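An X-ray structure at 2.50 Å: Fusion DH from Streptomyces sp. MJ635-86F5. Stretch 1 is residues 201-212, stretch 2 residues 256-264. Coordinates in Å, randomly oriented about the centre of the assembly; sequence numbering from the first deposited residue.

Stretch 1 (201-212) GLYARLADRGFQ
Stretch 2 (256-264) DAALHAALG

Two helices that cross steeply, held by a small apolar patch and a single buried tyrosine–histidine hydrogen bond, make up this contact, a compact example of how one polar link can be built into an otherwise greasy interface. The helix that enters stretch 1 from earlier in the chain and the helix that runs through all of stretch 2 approach to 10.5 Å between axes, with their N-to-C directions at 78°, so they touch over a short length; the two stretches together bury 329 Å², both sides summed. In the first helix, residues 201-207 keep phi/psi near -62/-41, with bonds such as Leu206 N to Leu202 O at 2.9 Å. The register is set by three pairs: Leu202 CA to Gly264 CA at 7.1 Å, Tyr203 CA to His260 CA at 8.3 Å and Leu206 CA to Leu263 CA at 8.3 Å.

The polar link joins Tyr203 OH to His260 ND1 at 2.9 Å. Tyr203 (chi1 -80°, m; chi2 -57°) leaves its backbone sideways, yet the length of the side chain carries the hydroxyl to the histidine, which points toward the first helix (chi1 -63°, m; chi2 160°). Each partner meets the other near its ring plane, as suits an in-plane nitrogen; the two rings lie oblique, planes at 82° and centroids 5.5 Å apart. On its other nitrogen, His260 NE2 donates to Asp256 OD2 at 2.7 Å, one helical turn back, so the imidazole bridges a carboxylate and a phenol.

Leucines fill the space beside this pair. Leu202 (chi1 177°, t; chi2 65°, p) points toward the second helix and rests on its backbone, with CD2 3.8 Å from His260 O and CD1 4.1 Å from Gly264 CA. One turn on, Leu206 (m, t) places CD2 4.0 Å from Leu263 CB; Leu263 shares the m, t conformation and also points toward its partner.

Beyond the first helix the chain turns back to add one more apolar surface. Gly210, at phi/psi 111/-2, forms a Schellman motif: Phe211 N reaches Leu206 O at 3.0 Å and Gly210 N reaches Ala207 O at 3.1 Å. A CB at these angles would jam against the preceding carbonyl O, which by itself calls for glycine. Phe211 (phi/psi -85/87; chi1 -61°, m; chi2 -88°) then points toward the second helix, and Leu263 CD1 lies over one face of its ring, 4.2 Å from Phe211 CE1. Leu263 thus meets both the helix and the residue that follows its turn.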

# COMPACT_ATOMS: atom_id res chain seq x y z
N GLY A 201 -13.92 -42.40 -7.33
CA GLY A 201 -14.71 -42.42 -8.56
C GLY A 201 -15.22 -41.06 -9.00
O GLY A 201 -15.18 -40.71 -10.21
N LEU A 202 -15.66 -40.24 -8.04
CA LEU A 202 -16.04 -38.86 -8.38
C LEU A 202 -14.83 -38.08 -8.98
O LEU A 202 -14.96 -37.39 -10.04
CB LEU A 202 -16.55 -38.14 -7.15
CG LEU A 202 -16.90 -36.68 -7.38
CD1 LEU A 202 -18.08 -36.55 -8.33
CD2 LEU A 202 -17.21 -36.04 -6.06
N TYR A 203 -13.68 -38.17 -8.32
CA TYR A 203 -12.50 -37.46 -8.82
C TYR A 203 -12.08 -37.94 -10.20
O TYR A 203 -11.71 -37.13 -11.04
CB TYR A 203 -11.36 -37.54 -7.83
CG TYR A 203 -11.46 -36.57 -6.70
CD1 TYR A 203 -11.56 -35.23 -6.93
CD2 TYR A 203 -11.45 -36.99 -5.38
CE1 TYR A 203 -11.65 -34.33 -5.90
CE2 TYR A 203 -11.57 -36.10 -4.33
CZ TYR A 203 -11.65 -34.76 -4.60
OH TYR A 203 -11.72 -33.83 -3.55
N ALA A 204 -12.23 -39.24 -10.49
CA ALA A 204 -11.92 -39.72 -11.86
C ALA A 204 -12.82 -39.09 -12.93
O ALA A 204 -12.36 -38.68 -13.99
CB ALA A 204 -11.97 -41.21 -11.93
N ARG A 205 -14.11 -39.03 -12.67
CA ARG A 205 -15.06 -38.43 -13.62
C ARG A 205 -14.83 -36.90 -13.77
O ARG A 205 -14.87 -36.32 -14.87
CB ARG A 205 -16.50 -38.78 -13.17
CG ARG A 205 -16.83 -40.24 -13.48
CD ARG A 205 -18.24 -40.61 -13.04
NE ARG A 205 -18.34 -40.82 -11.59
CZ ARG A 205 -18.09 -41.95 -10.95
NH1 ARG A 205 -17.70 -43.05 -11.57
NH2 ARG A 205 -18.23 -41.98 -9.65
N LEU A 206 -14.54 -36.24 -12.66
CA LEU A 206 -14.21 -34.84 -12.74
C LEU A 206 -12.96 -34.59 -13.61
O LEU A 206 -12.92 -33.64 -14.44
CB LEU A 206 -14.05 -34.31 -11.35
CG LEU A 206 -15.35 -34.25 -10.53
CD1 LEU A 206 -15.03 -33.76 -9.11
CD2 LEU A 206 -16.37 -33.32 -11.17
N ALA A 207 -11.96 -35.46 -13.46
CA ALA A 207 -10.72 -35.36 -14.23
C ALA A 207 -10.99 -35.50 -15.72
O ALA A 207 -10.39 -34.80 -16.53
CB ALA A 207 -9.71 -36.39 -13.75
N ASP A 208 -11.90 -36.39 -16.06
CA ASP A 208 -12.29 -36.59 -17.45
C ASP A 208 -12.97 -35.40 -18.05
O ASP A 208 -12.98 -35.27 -19.24
CB ASP A 208 -13.21 -37.81 -17.60
CG ASP A 208 -12.44 -39.13 -17.53
OD1 ASP A 208 -11.21 -39.14 -17.77
OD2 ASP A 208 -13.05 -40.15 -17.17
N ARG A 209 -13.54 -34.52 -17.24
CA ARG A 209 -14.15 -33.29 -17.72
C ARG A 209 -13.22 -32.09 -17.73
O ARG A 209 -13.64 -31.01 -18.12
CB ARG A 209 -15.33 -32.91 -16.80
CG ARG A 209 -16.37 -34.00 -16.52
CD ARG A 209 -17.38 -34.12 -17.64
NE ARG A 209 -18.32 -32.99 -17.64
CZ ARG A 209 -19.61 -33.05 -17.32
NH1 ARG A 209 -20.34 -31.93 -17.43
NH2 ARG A 209 -20.19 -34.17 -16.90
N GLY A 210 -11.99 -32.24 -17.20
CA GLY A 210 -11.06 -31.13 -17.11
C GLY A 210 -10.72 -30.59 -15.71
O GLY A 210 -9.93 -29.65 -15.58
N PHE A 211 -11.34 -31.14 -14.68
CA PHE A 211 -10.98 -30.78 -13.32
C PHE A 211 -9.79 -31.64 -12.89
O PHE A 211 -9.95 -32.71 -12.31
CB PHE A 211 -12.17 -31.00 -12.37
CG PHE A 211 -13.38 -30.17 -12.71
CD1 PHE A 211 -13.52 -28.89 -12.20
CD2 PHE A 211 -14.37 -30.67 -13.52
CE1 PHE A 211 -14.64 -28.11 -12.52
CE2 PHE A 211 -15.47 -29.90 -13.84
CZ PHE A 211 -15.61 -28.61 -13.35
N GLN A 212 -8.59 -31.18 -13.19
CA GLN A 212 -7.42 -32.00 -12.98
C GLN A 212 -6.79 -31.72 -11.63
O GLN A 212 -5.72 -31.12 -11.53
CB GLN A 212 -6.43 -31.74 -14.11
CG GLN A 212 -7.01 -32.18 -15.45
CD GLN A 212 -6.62 -31.33 -16.65
OE1 GLN A 212 -6.15 -30.20 -16.55
NE2 GLN A 212 -6.89 -31.88 -17.81
N ASP A 256 -12.32 -25.72 -1.06
CA ASP A 256 -12.61 -26.20 -2.43
C ASP A 256 -13.08 -27.66 -2.43
O ASP A 256 -13.94 -28.02 -3.22
CB ASP A 256 -11.37 -26.06 -3.31
CG ASP A 256 -11.67 -26.14 -4.79
OD1 ASP A 256 -12.50 -25.36 -5.28
OD2 ASP A 256 -11.02 -26.93 -5.49
N ALA A 257 -12.51 -28.51 -1.57
CA ALA A 257 -12.90 -29.92 -1.56
C ALA A 257 -14.35 -30.09 -1.12
O ALA A 257 -15.07 -30.96 -1.61
CB ALA A 257 -12.01 -30.71 -0.66
N ALA A 258 -14.79 -29.16 -0.28
CA ALA A 258 -16.20 -29.04 0.10
C ALA A 258 -17.10 -28.72 -1.06
O ALA A 258 -18.26 -29.05 -0.99
CB ALA A 258 -16.36 -27.96 1.15
N LEU A 259 -16.59 -28.10 -2.12
CA LEU A 259 -17.39 -27.92 -3.33
C LEU A 259 -17.31 -29.09 -4.28
O LEU A 259 -18.14 -29.18 -5.21
CB LEU A 259 -16.95 -26.66 -4.12
CG LEU A 259 -16.90 -25.35 -3.35
CD1 LEU A 259 -16.51 -24.20 -4.29
CD2 LEU A 259 -18.23 -25.10 -2.66
N HIS A 260 -16.28 -29.93 -4.17
CA HIS A 260 -16.14 -30.99 -5.15
C HIS A 260 -17.38 -31.89 -5.11
O HIS A 260 -17.94 -32.27 -6.14
CB HIS A 260 -14.85 -31.76 -4.94
CG HIS A 260 -13.61 -30.90 -5.12
ND1 HIS A 260 -12.39 -31.26 -4.61
CD2 HIS A 260 -13.43 -29.72 -5.76
CE1 HIS A 260 -11.50 -30.33 -4.94
NE2 HIS A 260 -12.11 -29.39 -5.63
N ALA A 261 -17.87 -32.15 -3.91
CA ALA A 261 -19.09 -32.91 -3.77
C ALA A 261 -20.24 -32.27 -4.52
O ALA A 261 -21.00 -32.96 -5.19
CB ALA A 261 -19.45 -33.07 -2.31
N ALA A 262 -20.37 -30.98 -4.43
CA ALA A 262 -21.52 -30.32 -5.07
C ALA A 262 -21.44 -30.46 -6.59
O ALA A 262 -22.47 -30.49 -7.24
CB ALA A 262 -21.62 -28.86 -4.67
N LEU A 263 -20.23 -30.58 -7.13
CA LEU A 263 -20.04 -30.74 -8.57
C LEU A 263 -20.67 -32.01 -9.09
O LEU A 263 -20.94 -32.07 -10.25
CB LEU A 263 -18.57 -30.74 -8.96
CG LEU A 263 -17.80 -29.46 -8.73
CD1 LEU A 263 -16.33 -29.73 -9.00
CD2 LEU A 263 -18.34 -28.33 -9.59
N GLY A 264 -20.91 -33.01 -8.25
CA GLY A 264 -21.51 -34.27 -8.73
C GLY A 264 -22.87 -33.99 -9.37
O GLY A 264 -23.03 -34.13 -10.58